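Local coordinates for thymocyte nuclear protein 1 (PDB 2AR1) that is of unknown function but carries an EVE domain of the PUA clan, a relationship consistent with recognition of modified bases in nucleic acid, at residues A78-V83 and F119-D124. Numbering follows the deposited sequence.
Sequences AGLAEV and FVARWD
L80 and W123 meet where two antiparallel strands run side by side: the leucine's CD2 lies 3.7 Å from CZ2 of the indole, and its CG is nearly as close. W123 CG lies beside its own backbone N (chi1 -70°), and one face of the ring is turned to G79, whose CA sits 4.0 Å from the centroid of the five-membered ring, a CH-pi contact. I162 and N166 of helix 156-169 also touch the indole, and L163 touches L80, so this side of the sheet packs against that helix. The CB atoms of V120 and A121 both pack against L80 CB, at 3.9 and 4.0 Å, while V120 CG2 reaches on to E82 CB at 3.7 Å.

Two successive residues, V120 and A121, thus face the single residue L80, which defines a classic beta bulge; strands 76-89 and 113-128 are neighbours in the mixed sheet of the EVE domain. L80 O accepts both V120 N and A121 N from one face of its carbonyl plane, the first bond more bent (N-H...O 142°) than the second (166°). L80 N returns a bond to A121 O, and that oxygen also receives a CA-H...O contact from G79 CA at 3.1 Å.

Beyond the bulge, W123 N donates to A78 O over 3.0 Å. A water gives hydrogen bonds to both A78 O and W123 O, and R122 NH1 donates to the latter oxygen at 2.9 Å, while R122 NE forms a salt bridge with D34.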
ATOM      1  N   ALA A  78       3.220   6.159  -6.976  1.00 17.37           N
ATOM      2  CA  ALA A  78       4.684   6.153  -7.336  1.00 15.24           C
ATOM      3  C   ALA A  78       5.216   4.923  -8.086  1.00 17.76           C
ATOM      4  O   ALA A  78       6.284   4.941  -8.707  1.00 16.93           O
ATOM      5  CB  ALA A  78       5.429   6.244  -6.065  1.00 19.90           C
ATOM      6  N   GLY A  79       4.447   3.885  -8.051  1.00 15.42           N
ATOM      7  CA  GLY A  79       4.880   2.565  -8.610  1.00 14.60           C
ATOM      8  C   GLY A  79       3.977   1.459  -8.217  1.00 16.74           C
ATOM      9  O   GLY A  79       2.869   1.656  -7.756  1.00 15.67           O
ATOM     10  N   LEU A  80       4.492   0.285  -8.361  1.00 16.88           N
ATOM     11  CA  LEU A  80       3.751  -0.934  -8.242  1.00 16.40           C
ATOM     12  C   LEU A  80       4.535  -1.941  -7.404  1.00 18.74           C
ATOM     13  O   LEU A  80       5.771  -2.027  -7.465  1.00 15.76           O
ATOM     14  CB  LEU A  80       3.504  -1.551  -9.644  1.00 17.30           C
ATOM     15  CG  LEU A  80       2.697  -0.724 -10.654  1.00 14.08           C
ATOM     16  CD1 LEU A  80       2.448  -1.540 -11.854  1.00 15.99           C
ATOM     17  CD2 LEU A  80       1.325  -0.371 -10.018  1.00 20.76           C
ATOM     18  N   ALA A  81       3.770  -2.695  -6.605  1.00 16.36           N
ATOM     19  CA  ALA A  81       4.299  -3.814  -5.874  1.00 18.05           C
ATOM     20  C   ALA A  81       3.374  -5.044  -6.029  1.00 17.13           C
ATOM     21  O   ALA A  81       2.324  -5.000  -6.697  1.00 15.56           O
ATOM     22  CB  ALA A  81       4.476  -3.477  -4.410  1.00 18.67           C
ATOM     23  N   GLU A  82       3.778  -6.100  -5.376  1.00 20.74           N
ATOM     24  CA  GLU A  82       3.021  -7.386  -5.445  1.00 19.53           C
ATOM     25  C   GLU A  82       3.118  -8.096  -4.111  1.00 18.71           C
ATOM     26  O   GLU A  82       4.122  -8.041  -3.475  1.00 17.54           O
ATOM     27  CB  GLU A  82       3.498  -8.241  -6.576  1.00 22.40           C
ATOM     28  CG  GLU A  82       2.835  -9.543  -6.643  1.00 22.21           C
ATOM     29  CD  GLU A  82       3.221 -10.329  -7.906  1.00 30.29           C
ATOM     30  OE1 GLU A  82       3.439  -9.664  -8.936  1.00 32.95           O
ATOM     31  OE2 GLU A  82       3.257 -11.609  -7.879  1.00 30.88           O
ATOM     32  N   VAL A  83       2.005  -8.630  -3.599  1.00 15.57           N
ATOM     33  CA  VAL A  83       2.079  -9.330  -2.337  1.00 17.79           C
ATOM     34  C   VAL A  83       2.866 -10.660  -2.512  1.00 17.72           C
ATOM     35  O   VAL A  83       2.572 -11.500  -3.410  1.00 18.93           O
ATOM     36  CB  VAL A  83       0.635  -9.605  -1.792  1.00 17.90           C
ATOM     37  CG1 VAL A  83       0.653 -10.506  -0.551  1.00 17.57           C
ATOM     38  CG2 VAL A  83      -0.053  -8.251  -1.532  1.00 18.84           C
ATOM     39  N   PHE A 119       8.855  -5.317  -4.917  1.00 18.15           N
ATOM     40  CA  PHE A 119       8.897  -4.286  -5.887  1.00 15.95           C
ATOM     41  C   PHE A 119       8.489  -4.812  -7.250  1.00 16.51           C
ATOM     42  O   PHE A 119       8.977  -5.881  -7.645  1.00 17.32           O
ATOM     43  CB  PHE A 119      10.377  -3.857  -6.081  1.00 15.65           C
ATOM     44  CG  PHE A 119      10.538  -2.849  -7.161  1.00 17.24           C
ATOM     45  CD1 PHE A 119      10.168  -1.516  -6.961  1.00 14.93           C
ATOM     46  CD2 PHE A 119      11.076  -3.230  -8.381  1.00 14.65           C
ATOM     47  CE1 PHE A 119      10.310  -0.600  -7.990  1.00 16.27           C
ATOM     48  CE2 PHE A 119      11.195  -2.311  -9.413  1.00 15.99           C
ATOM     49  CZ  PHE A 119      10.864  -1.033  -9.213  1.00 15.24           C
ATOM     50  N   VAL A 120       7.745  -4.023  -8.011  1.00 14.53           N
ATOM     51  CA  VAL A 120       7.376  -4.410  -9.396  1.00 14.63           C
ATOM     52  C   VAL A 120       7.782  -3.330 -10.406  1.00 18.38           C
ATOM     53  O   VAL A 120       8.370  -3.649 -11.433  1.00 16.93           O
ATOM     54  CB  VAL A 120       5.850  -4.687  -9.509  1.00 18.55           C
ATOM     55  CG1 VAL A 120       5.453  -4.889 -10.929  1.00 17.22           C
ATOM     56  CG2 VAL A 120       5.463  -5.923  -8.677  1.00 16.53           C
ATOM     57  N   ALA A 121       7.433  -2.083 -10.076  1.00 15.57           N
ATOM     58  CA  ALA A 121       7.715  -0.935 -10.967  1.00 14.74           C
ATOM     59  C   ALA A 121       7.856   0.400 -10.229  1.00 16.88           C
ATOM     60  O   ALA A 121       7.208   0.631  -9.234  1.00 17.86           O
ATOM     61  CB  ALA A 121       6.701  -0.828 -12.007  1.00 13.77           C
ATOM     62  N   ARG A 122       8.773   1.238 -10.764  1.00 15.45           N
ATOM     63  CA  ARG A 122       9.048   2.544 -10.256  1.00 16.38           C
ATOM     64  C   ARG A 122       8.676   3.472 -11.411  1.00 13.77           C
ATOM     65  O   ARG A 122       9.287   3.390 -12.482  1.00 15.83           O
ATOM     66  CB  ARG A 122      10.521   2.694  -9.874  1.00 18.09           C
ATOM     67  CG  ARG A 122      10.896   3.910  -8.986  1.00 19.51           C
ATOM     68  CD  ARG A 122      10.685   5.261  -9.571  1.00 21.72           C
ATOM     69  NE  ARG A 122      11.382   6.195  -8.711  1.00 18.08           N
ATOM     70  CZ  ARG A 122      11.397   7.505  -8.894  1.00 13.89           C
ATOM     71  NH1 ARG A 122      10.737   8.024  -9.907  1.00 17.40           N
ATOM     72  NH2 ARG A 122      12.092   8.292  -8.094  1.00 20.08           N
ATOM     73  N   TRP A 123       7.671   4.309 -11.247  1.00 15.75           N
ATOM     74  CA  TRP A 123       7.202   5.067 -12.354  1.00 12.95           C
ATOM     75  C   TRP A 123       8.079   6.331 -12.464  1.00 13.91           C
ATOM     76  O   TRP A 123       8.527   6.897 -11.432  1.00 15.41           O
ATOM     77  CB  TRP A 123       5.741   5.431 -12.212  1.00 15.87           C
ATOM     78  CG  TRP A 123       4.851   4.276 -12.353  1.00 13.01           C
ATOM     79  CD1 TRP A 123       5.214   3.001 -12.775  1.00 15.33           C
ATOM     80  CD2 TRP A 123       3.417   4.242 -12.103  1.00 18.55           C
ATOM     81  NE1 TRP A 123       4.076   2.190 -12.773  1.00 18.31           N
ATOM     82  CE2 TRP A 123       2.980   2.936 -12.399  1.00 19.26           C
ATOM     83  CE3 TRP A 123       2.457   5.219 -11.707  1.00 15.65           C
ATOM     84  CZ2 TRP A 123       1.605   2.571 -12.305  1.00 16.68           C
ATOM     85  CZ3 TRP A 123       1.082   4.824 -11.567  1.00 14.82           C
ATOM     86  CH2 TRP A 123       0.705   3.518 -11.892  1.00 18.22           C
ATOM     87  N   ASP A 124       8.285   6.841 -13.670  1.00 18.19           N
ATOM     88  CA  ASP A 124       9.222   7.970 -13.866  1.00 17.48           C
ATOM     89  C   ASP A 124       8.864   9.240 -13.069  1.00 17.23           C
ATOM     90  O   ASP A 124       9.735   9.975 -12.591  1.00 18.20           O
ATOM     91  CB  ASP A 124       9.349   8.334 -15.345  1.00 16.00           C
ATOM     92  CG  ASP A 124       9.941   7.253 -16.245  1.00 20.77           C
ATOM     93  OD1 ASP A 124      10.252   6.102 -15.843  1.00 15.36           O
ATOM     94  OD2 ASP A 124       9.976   7.609 -17.442  1.00 22.67           O
TER
HETATM   95  O   HOH W   1       7.491   7.480  -8.788  1.00 22.67           O